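PDB 1Y0H: hypothetical protein Rv0793 from Mycobacterium tuberculosis, which is a homodimeric putative monooxygenase that might take part in antibiotic biosynthesis or scavenge reactive oxygen species to help evade host defences. Local coordinates for residues A24-E36 / S71-L84. Numbering follows the deposited sequence.
Sequences ALLDAMITPTRAE and SPHYLNYRAQVGEL. With ACT (acetate ion), chain D.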
ATOM      1  N   ALA A  24       5.328 -13.659  13.333  1.00 12.14           N
ATOM      2  CA  ALA A  24       6.413 -14.618  13.072  1.00 12.35           C
ATOM      3  C   ALA A  24       6.327 -15.239  11.677  1.00 12.94           C
ATOM      4  O   ALA A  24       7.345 -15.413  11.002  1.00 13.29           O
ATOM      5  CB  ALA A  24       6.423 -15.689  14.130  1.00 12.79           C
ATOM      6  N   LEU A  25       5.105 -15.564  11.258  1.00 12.32           N
ATOM      7  CA  LEU A  25       4.859 -16.126   9.933  1.00 12.42           C
ATOM      8  C   LEU A  25       5.259 -15.139   8.841  1.00 12.15           C
ATOM      9  O   LEU A  25       5.938 -15.502   7.868  1.00 12.36           O
ATOM     10  CB  LEU A  25       3.389 -16.522   9.789  1.00 12.41           C
ATOM     11  CG  LEU A  25       3.065 -17.336   8.542  1.00 14.72           C
ATOM     12  CD1 LEU A  25       3.576 -18.767   8.685  1.00 17.14           C
ATOM     13  CD2 LEU A  25       1.562 -17.336   8.325  1.00 15.84           C
ATOM     14  N   LEU A  26       4.835 -13.889   9.005  1.00 12.23           N
ATOM     15  CA  LEU A  26       5.168 -12.870   8.022  1.00 11.76           C
ATOM     16  C   LEU A  26       6.654 -12.506   8.075  1.00 12.15           C
ATOM     17  O   LEU A  26       7.273 -12.303   7.034  1.00 11.93           O
ATOM     18  CB  LEU A  26       4.258 -11.649   8.187  1.00 12.36           C
ATOM     19  CG  LEU A  26       2.753 -11.913   8.025  1.00 12.31           C
ATOM     20  CD1 LEU A  26       1.986 -10.608   8.133  1.00 13.25           C
ATOM     21  CD2 LEU A  26       2.423 -12.619   6.715  1.00 14.79           C
ATOM     22  N   ASP A  27       7.240 -12.474   9.272  1.00 12.27           N
ATOM     23  CA  ASP A  27       8.670 -12.193   9.416  1.00 13.08           C
ATOM     24  C   ASP A  27       9.516 -13.137   8.581  1.00 12.90           C
ATOM     25  O   ASP A  27      10.493 -12.712   7.956  1.00 13.31           O
ATOM     26  CB  ASP A  27       9.127 -12.321  10.876  1.00 13.07           C
ATOM     27  CG  ASP A  27       8.774 -11.106  11.734  1.00 14.26           C
ATOM     28  OD1 ASP A  27       8.461 -10.020  11.208  1.00 18.40           O
ATOM     29  OD2 ASP A  27       8.829 -11.242  12.987  1.00 17.04           O
ATOM     30  N   ALA A  28       9.144 -14.413   8.575  1.00 12.93           N
ATOM     31  CA  ALA A  28       9.912 -15.452   7.891  1.00 13.49           C
ATOM     32  C   ALA A  28       9.891 -15.302   6.369  1.00 13.70           C
ATOM     33  O   ALA A  28      10.704 -15.901   5.672  1.00 14.75           O
ATOM     34  CB  ALA A  28       9.412 -16.827   8.292  1.00 13.93           C
ATOM     35  N   MET A  29       8.955 -14.503   5.872  1.00 13.75           N
ATOM     36  CA  MET A  29       8.823 -14.253   4.433  1.00 13.56           C
ATOM     37  C   MET A  29       9.790 -13.183   3.962  1.00 13.58           C
ATOM     38  O   MET A  29      10.104 -13.109   2.778  1.00 13.00           O
ATOM     39  CB  MET A  29       7.405 -13.795   4.113  1.00 13.57           C
ATOM     40  CG  MET A  29       6.358 -14.914   4.186  1.00 14.10           C
ATOM     41  SD  MET A  29       6.525 -16.115   2.848  1.00 10.88           S
ATOM     42  CE  MET A  29       5.953 -15.150   1.452  1.00 15.45           C
ATOM     43  N   ILE A  30      10.225 -12.329   4.880  1.00 13.93           N
ATOM     44  CA  ILE A  30      10.914 -11.098   4.505  1.00 14.20           C
ATOM     45  C   ILE A  30      12.263 -11.325   3.837  1.00 14.06           C
ATOM     46  O   ILE A  30      12.497 -10.838   2.736  1.00 13.95           O
ATOM     47  CB  ILE A  30      11.021 -10.096   5.691  1.00 13.94           C
ATOM     48  CG1 ILE A  30       9.610  -9.684   6.121  1.00 14.84           C
ATOM     49  CG2 ILE A  30      11.828  -8.871   5.279  1.00 15.82           C
ATOM     50  CD1 ILE A  30       9.575  -8.740   7.318  1.00 14.46           C
ATOM     51  N   THR A  31      13.156 -12.065   4.493  1.00 14.07           N
ATOM     52  CA  THR A  31      14.472 -12.323   3.889  1.00 14.09           C
ATOM     53  C   THR A  31      14.418 -13.035   2.509  1.00 13.59           C
ATOM     54  O   THR A  31      14.975 -12.507   1.539  1.00 13.84           O
ATOM     55  CB  THR A  31      15.426 -12.990   4.889  1.00 14.47           C
ATOM     56  OG1 THR A  31      15.839 -11.989   5.824  1.00 14.61           O
ATOM     57  CG2 THR A  31      16.658 -13.542   4.195  1.00 14.57           C
ATOM     58  N   PRO A  32      13.747 -14.208   2.421  1.00 13.06           N
ATOM     59  CA  PRO A  32      13.686 -14.883   1.113  1.00 12.85           C
ATOM     60  C   PRO A  32      12.951 -14.082   0.041  1.00 11.99           C
ATOM     61  O   PRO A  32      13.335 -14.157  -1.129  1.00 12.61           O
ATOM     62  CB  PRO A  32      12.942 -16.189   1.407  1.00 13.16           C
ATOM     63  CG  PRO A  32      12.251 -15.978   2.726  1.00 12.71           C
ATOM     64  CD  PRO A  32      13.063 -14.977   3.475  1.00 13.51           C
ATOM     65  N   THR A  33      11.928 -13.311   0.416  1.00 11.69           N
ATOM     66  CA  THR A  33      11.223 -12.516  -0.591  1.00 11.22           C
ATOM     67  C   THR A  33      12.073 -11.350  -1.071  1.00 11.21           C
ATOM     68  O   THR A  33      12.183 -11.131  -2.270  1.00 10.83           O
ATOM     69  CB  THR A  33       9.854 -12.009  -0.121  1.00 11.45           C
ATOM     70  OG1 THR A  33       9.073 -13.126   0.345  1.00 13.28           O
ATOM     71  CG2 THR A  33       9.144 -11.334  -1.304  1.00 12.23           C
ATOM     72  N   ARG A  34      12.696 -10.616  -0.153  1.00 11.00           N
ATOM     73  CA  ARG A  34      13.580  -9.517  -0.572  1.00 11.52           C
ATOM     74  C   ARG A  34      14.738 -10.031  -1.428  1.00 12.35           C
ATOM     75  O   ARG A  34      15.253  -9.291  -2.259  1.00 12.81           O
ATOM     76  CB  ARG A  34      14.121  -8.724   0.624  1.00 11.48           C
ATOM     77  CG  ARG A  34      13.074  -7.837   1.273  1.00 12.64           C
ATOM     78  CD  ARG A  34      13.677  -7.065   2.442  1.00 12.84           C
ATOM     79  NE  ARG A  34      12.651  -6.326   3.164  1.00 13.00           N
ATOM     80  CZ  ARG A  34      12.787  -5.841   4.392  1.00 16.05           C
ATOM     81  NH1 ARG A  34      13.924  -5.996   5.066  1.00 16.20           N
ATOM     82  NH2 ARG A  34      11.776  -5.183   4.941  1.00 15.65           N
ATOM     83  N   ALA A  35      15.129 -11.291  -1.214  1.00 12.48           N
ATOM     84  CA  ALA A  35      16.234 -11.919  -1.956  1.00 13.36           C
ATOM     85  C   ALA A  35      15.870 -12.323  -3.385  1.00 13.77           C
ATOM     86  O   ALA A  35      16.764 -12.574  -4.201  1.00 14.38           O
ATOM     87  CB  ALA A  35      16.797 -13.113  -1.191  1.00 13.54           C
ATOM     88  N   GLU A  36      14.571 -12.396  -3.674  1.00 13.77           N
ATOM     89  CA  GLU A  36      14.095 -12.665  -5.037  1.00 14.22           C
ATOM     90  C   GLU A  36      14.624 -11.626  -6.023  1.00 13.93           C
ATOM     91  O   GLU A  36      14.499 -10.415  -5.793  1.00 13.40           O
ATOM     92  CB  GLU A  36      12.561 -12.688  -5.086  1.00 14.48           C
ATOM     93  CG  GLU A  36      11.890 -13.822  -4.299  1.00 14.17           C
ATOM     94  CD  GLU A  36      10.369 -13.653  -4.152  1.00 15.88           C
ATOM     95  OE1 GLU A  36       9.760 -12.845  -4.894  1.00 16.12           O
ATOM     96  OE2 GLU A  36       9.765 -14.332  -3.285  1.00 15.53           O
ATOM     97  N   SER A  71       6.908 -19.845  -4.929  1.00 16.50           N
ATOM     98  CA  SER A  71       8.118 -20.070  -4.135  1.00 16.15           C
ATOM     99  C   SER A  71       7.856 -20.919  -2.891  1.00 16.27           C
ATOM    100  O   SER A  71       6.732 -20.937  -2.377  1.00 16.48           O
ATOM    101  CB  SER A  71       8.728 -18.736  -3.718  1.00 16.41           C
ATOM    102  OG  SER A  71       7.913 -18.093  -2.756  1.00 15.43           O
ATOM    103  N   PRO A  72       8.895 -21.630  -2.400  1.00 16.82           N
ATOM    104  CA  PRO A  72       8.738 -22.467  -1.217  1.00 17.03           C
ATOM    105  C   PRO A  72       8.301 -21.669  -0.003  1.00 16.97           C
ATOM    106  O   PRO A  72       7.484 -22.154   0.786  1.00 17.66           O
ATOM    107  CB  PRO A  72      10.148 -23.046  -1.002  1.00 17.44           C
ATOM    108  CG  PRO A  72      10.772 -22.990  -2.318  1.00 17.81           C
ATOM    109  CD  PRO A  72      10.262 -21.734  -2.947  1.00 16.92           C
ATOM    110  N   HIS A  73       8.829 -20.460   0.155  1.00 16.58           N
ATOM    111  CA  HIS A  73       8.438 -19.643   1.293  1.00 15.92           C
ATOM    112  C   HIS A  73       6.975 -19.206   1.190  1.00 15.73           C
ATOM    113  O   HIS A  73       6.253 -19.245   2.190  1.00 15.13           O
ATOM    114  CB  HIS A  73       9.398 -18.470   1.550  1.00 16.15           C
ATOM    115  CG  HIS A  73       9.803 -17.721   0.319  1.00 16.54           C
ATOM    116  ND1 HIS A  73      10.657 -18.250  -0.626  1.00 17.00           N
ATOM    117  CD2 HIS A  73       9.511 -16.465  -0.096  1.00 15.82           C
ATOM    118  CE1 HIS A  73      10.844 -17.365  -1.586  1.00 16.65           C
ATOM    119  NE2 HIS A  73      10.161 -16.274  -1.289  1.00 17.33           N
ATOM    120  N   TYR A  74       6.528 -18.830  -0.008  1.00 15.57           N
ATOM    121  CA  TYR A  74       5.136 -18.416  -0.176  1.00 16.02           C
ATOM    122  C   TYR A  74       4.200 -19.583   0.094  1.00 16.59           C
ATOM    123  O   TYR A  74       3.195 -19.433   0.776  1.00 16.35           O
ATOM    124  CB  TYR A  74       4.873 -17.835  -1.566  1.00 16.38           C
ATOM    125  CG  TYR A  74       3.449 -17.351  -1.769  1.00 16.75           C
ATOM    126  CD1 TYR A  74       3.078 -16.045  -1.419  1.00 14.99           C
ATOM    127  CD2 TYR A  74       2.472 -18.203  -2.274  1.00 17.50           C
ATOM    128  CE1 TYR A  74       1.774 -15.591  -1.608  1.00 16.65           C
ATOM    129  CE2 TYR A  74       1.168 -17.764  -2.461  1.00 18.49           C
ATOM    130  CZ  TYR A  74       0.828 -16.464  -2.124  1.00 18.11           C
ATOM    131  OH  TYR A  74      -0.461 -16.025  -2.308  1.00 20.35           O
ATOM    132  N   LEU A  75       4.528 -20.751  -0.440  1.00 16.99           N
ATOM    133  CA  LEU A  75       3.633 -21.894  -0.287  1.00 17.81           C
ATOM    134  C   LEU A  75       3.515 -22.346   1.166  1.00 17.51           C
ATOM    135  O   LEU A  75       2.435 -22.772   1.594  1.00 18.15           O
ATOM    136  CB  LEU A  75       4.046 -23.046  -1.205  1.00 18.25           C
ATOM    137  CG  LEU A  75       3.924 -22.786  -2.711  1.00 19.72           C
ATOM    138  CD1 LEU A  75       4.400 -24.007  -3.470  1.00 22.58           C
ATOM    139  CD2 LEU A  75       2.512 -22.369  -3.167  1.00 21.35           C
ATOM    140  N   ASN A  76       4.609 -22.247   1.917  1.00 17.80           N
ATOM    141  CA  ASN A  76       4.604 -22.559   3.345  1.00 17.97           C
ATOM    142  C   ASN A  76       3.687 -21.597   4.084  1.00 18.30           C
ATOM    143  O   ASN A  76       2.872 -22.008   4.911  1.00 19.06           O
ATOM    144  CB  ASN A  76       6.019 -22.492   3.929  1.00 18.63           C
ATOM    145  CG  ASN A  76       6.040 -22.738   5.424  1.00 19.47           C
ATOM    146  OD1 ASN A  76       5.688 -23.819   5.883  1.00 21.21           O
ATOM    147  ND2 ASN A  76       6.465 -21.739   6.192  1.00 20.52           N
ATOM    148  N   TYR A  77       3.827 -20.314   3.765  1.00 17.62           N
ATOM    149  CA  TYR A  77       3.010 -19.260   4.344  1.00 17.08           C
ATOM    150  C   TYR A  77       1.526 -19.461   4.013  1.00 17.08           C
ATOM    151  O   TYR A  77       0.673 -19.355   4.893  1.00 16.10           O
ATOM    152  CB  TYR A  77       3.518 -17.894   3.849  1.00 16.63           C
ATOM    153  CG  TYR A  77       2.420 -16.889   3.585  1.00 16.08           C
ATOM    154  CD1 TYR A  77       1.934 -16.082   4.606  1.00 16.33           C
ATOM    155  CD2 TYR A  77       1.859 -16.756   2.311  1.00 15.10           C
ATOM    156  CE1 TYR A  77       0.903 -15.173   4.364  1.00 16.41           C
ATOM    157  CE2 TYR A  77       0.826 -15.869   2.072  1.00 15.66           C
ATOM    158  CZ  TYR A  77       0.356 -15.081   3.107  1.00 15.97           C
ATOM    159  OH  TYR A  77      -0.652 -14.171   2.896  1.00 16.89           O
ATOM    160  N   ARG A  78       1.221 -19.755   2.750  1.00 17.21           N
ATOM    161  CA  ARG A  78      -0.180 -19.878   2.308  1.00 17.94           C
ATOM    162  C   ARG A  78      -0.921 -20.998   3.026  1.00 17.99           C
ATOM    163  O   ARG A  78      -2.122 -20.896   3.292  1.00 18.35           O
ATOM    164  CB  ARG A  78      -0.281 -20.068   0.793  1.00 18.75           C
ATOM    165  CG  ARG A  78      -1.680 -19.783   0.240  1.00 22.12           C
ATOM    166  CD  ARG A  78      -1.920 -18.282   0.110  1.00 28.38           C
ATOM    167  NE  ARG A  78      -3.218 -17.936  -0.475  1.00 32.57           N
ATOM    168  CZ  ARG A  78      -3.436 -17.704  -1.773  1.00 34.10           C
ATOM    169  NH1 ARG A  78      -2.450 -17.802  -2.664  1.00 34.38           N
ATOM    170  NH2 ARG A  78      -4.654 -17.380  -2.188  1.00 34.19           N
ATOM    171  N   ALA A  79      -0.180 -22.051   3.357  1.00 17.63           N
ATOM    172  CA  ALA A  79      -0.719 -23.219   4.042  1.00 17.59           C
ATOM    173  C   ALA A  79      -1.130 -22.950   5.481  1.00 17.03           C
ATOM    174  O   ALA A  79      -1.886 -23.739   6.061  1.00 16.93           O
ATOM    175  CB  ALA A  79       0.305 -24.352   4.006  1.00 18.19           C
ATOM    176  N   GLN A  80      -0.632 -21.858   6.060  1.00 16.37           N
ATOM    177  CA  GLN A  80      -0.758 -21.627   7.499  1.00 16.29           C
ATOM    178  C   GLN A  80      -1.471 -20.341   7.874  1.00 15.24           C
ATOM    179  O   GLN A  80      -1.922 -20.204   9.007  1.00 15.43           O
ATOM    180  CB  GLN A  80       0.613 -21.493   8.143  1.00 16.56           C
ATOM    181  CG  GLN A  80       1.568 -22.600   7.923  1.00 18.94           C
ATOM    182  CD  GLN A  80       2.862 -22.331   8.651  1.00 21.67           C
ATOM    183  OE1 GLN A  80       2.899 -22.229   9.887  1.00 22.57           O
ATOM    184  NE2 GLN A  80       3.935 -22.192   7.892  1.00 22.16           N
ATOM    185  N   VAL A  81      -1.488 -19.370   6.964  1.00 14.34           N
ATOM    186  CA  VAL A  81      -1.926 -18.030   7.342  1.00 13.75           C
ATOM    187  C   VAL A  81      -3.396 -17.921   7.763  1.00 13.46           C
ATOM    188  O   VAL A  81      -3.713 -17.260   8.772  1.00 13.39           O
ATOM    189  CB  VAL A  81      -1.562 -16.968   6.272  1.00 13.59           C
ATOM    190  CG1 VAL A  81      -2.271 -17.239   4.948  1.00 14.53           C
ATOM    191  CG2 VAL A  81      -1.851 -15.564   6.804  1.00 14.14           C
ATOM    192  N   GLY A  82      -4.283 -18.569   7.015  1.00 13.38           N
ATOM    193  CA  GLY A  82      -5.723 -18.401   7.211  1.00 12.89           C
ATOM    194  C   GLY A  82      -6.207 -18.741   8.599  1.00 12.93           C
ATOM    195  O   GLY A  82      -7.139 -18.117   9.125  1.00 12.74           O
ATOM    196  N   GLU A  83      -5.546 -19.730   9.184  1.00 11.81           N
ATOM    197  CA  GLU A  83      -5.880 -20.283  10.487  1.00 12.39           C
ATOM    198  C   GLU A  83      -5.602 -19.305  11.634  1.00 11.46           C
ATOM    199  O   GLU A  83      -6.018 -19.552  12.770  1.00 11.79           O
ATOM    200  CB  GLU A  83      -5.102 -21.584  10.680  1.00 13.00           C
ATOM    201  CG  GLU A  83      -5.532 -22.740   9.736  1.00 15.66           C
ATOM    202  CD  GLU A  83      -5.232 -22.541   8.231  1.00 18.68           C
ATOM    203  OE1 GLU A  83      -4.370 -21.716   7.846  1.00 19.96           O
ATOM    204  OE2 GLU A  83      -5.876 -23.244   7.409  1.00 20.64           O
ATOM    205  N   LEU A  84      -4.893 -18.211  11.336  1.00 11.06           N
ATOM    206  CA  LEU A  84      -4.548 -17.205  12.349  1.00 10.82           C
ATOM    207  C   LEU A  84      -5.458 -15.980  12.309  1.00 11.03           C
ATOM    208  O   LEU A  84      -5.361 -15.100  13.168  1.00 10.89           O
ATOM    209  CB  LEU A  84      -3.091 -16.749  12.156  1.00 10.29           C
ATOM    210  CG  LEU A  84      -2.048 -17.875  12.166  1.00 10.08           C
ATOM    211  CD1 LEU A  84      -0.682 -17.317  11.892  1.00 11.77           C
ATOM    212  CD2 LEU A  84      -2.060 -18.539  13.535  1.00 11.20           C
TER
HETATM  213  C   ACT D 303      -1.358 -13.651  -0.429  1.00 33.91           C
HETATM  214  O   ACT D 303      -0.621 -12.810   0.155  1.00 33.75           O
HETATM  215  OXT ACT D 303      -1.327 -13.664  -1.686  1.00 33.39           O
HETATM  216  CH3 ACT D 303      -2.240 -14.589   0.336  1.00 33.82           C
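The ring of His73 lies sandwiched between Pro32 and Ser71: Pro32 CB sits 3.6 Å from the ring centroid, almost on its normal, a CH-pi contact, while Ser71 OG, hydrogen-bonded with His68 O and, as N-cap, accepting from Tyr74 N, lies over the opposite face. Both faces being taken, the polar contact is made at the edge. His73 NE2 donates to Glu36 OE2 at 2.8 Å, in the ring plane and on the anti lone pair, the carboxylate turned 45° from the ring. Glu36 OE2 also bonds His68 ND1, so one oxygen gathers two imidazoles.

One turn before Thr33, Met29 bends at chi2 (-70°), bringing SD to 3.6 Å from Tyr77 CB and obliquely to the phenol ring, a Met-aromatic contact; bent again at chi3, it lays CE against Tyr74 CA (3.7 Å). A further turn toward the N-terminus, Leu25 splits its branches: CD1 meets the Gln80 amide, while CD2 reaches Val81 CB at 3.8 Å and touches Tyr77 CD1. Leu26 CD2 meets the same ring at CE1.

Helices 24-35 and 72-78 illustrate near-antiparallel packing (164°), their axes approaching to 9.8 Å, on one face of a ferredoxin-like sheet. Leu26, Tyr77 and Val81 rest on Phe12 of strand 6-12, Met29 and Thr33 on Tyr42 of strand 39-47 and His68 of helix 62-69.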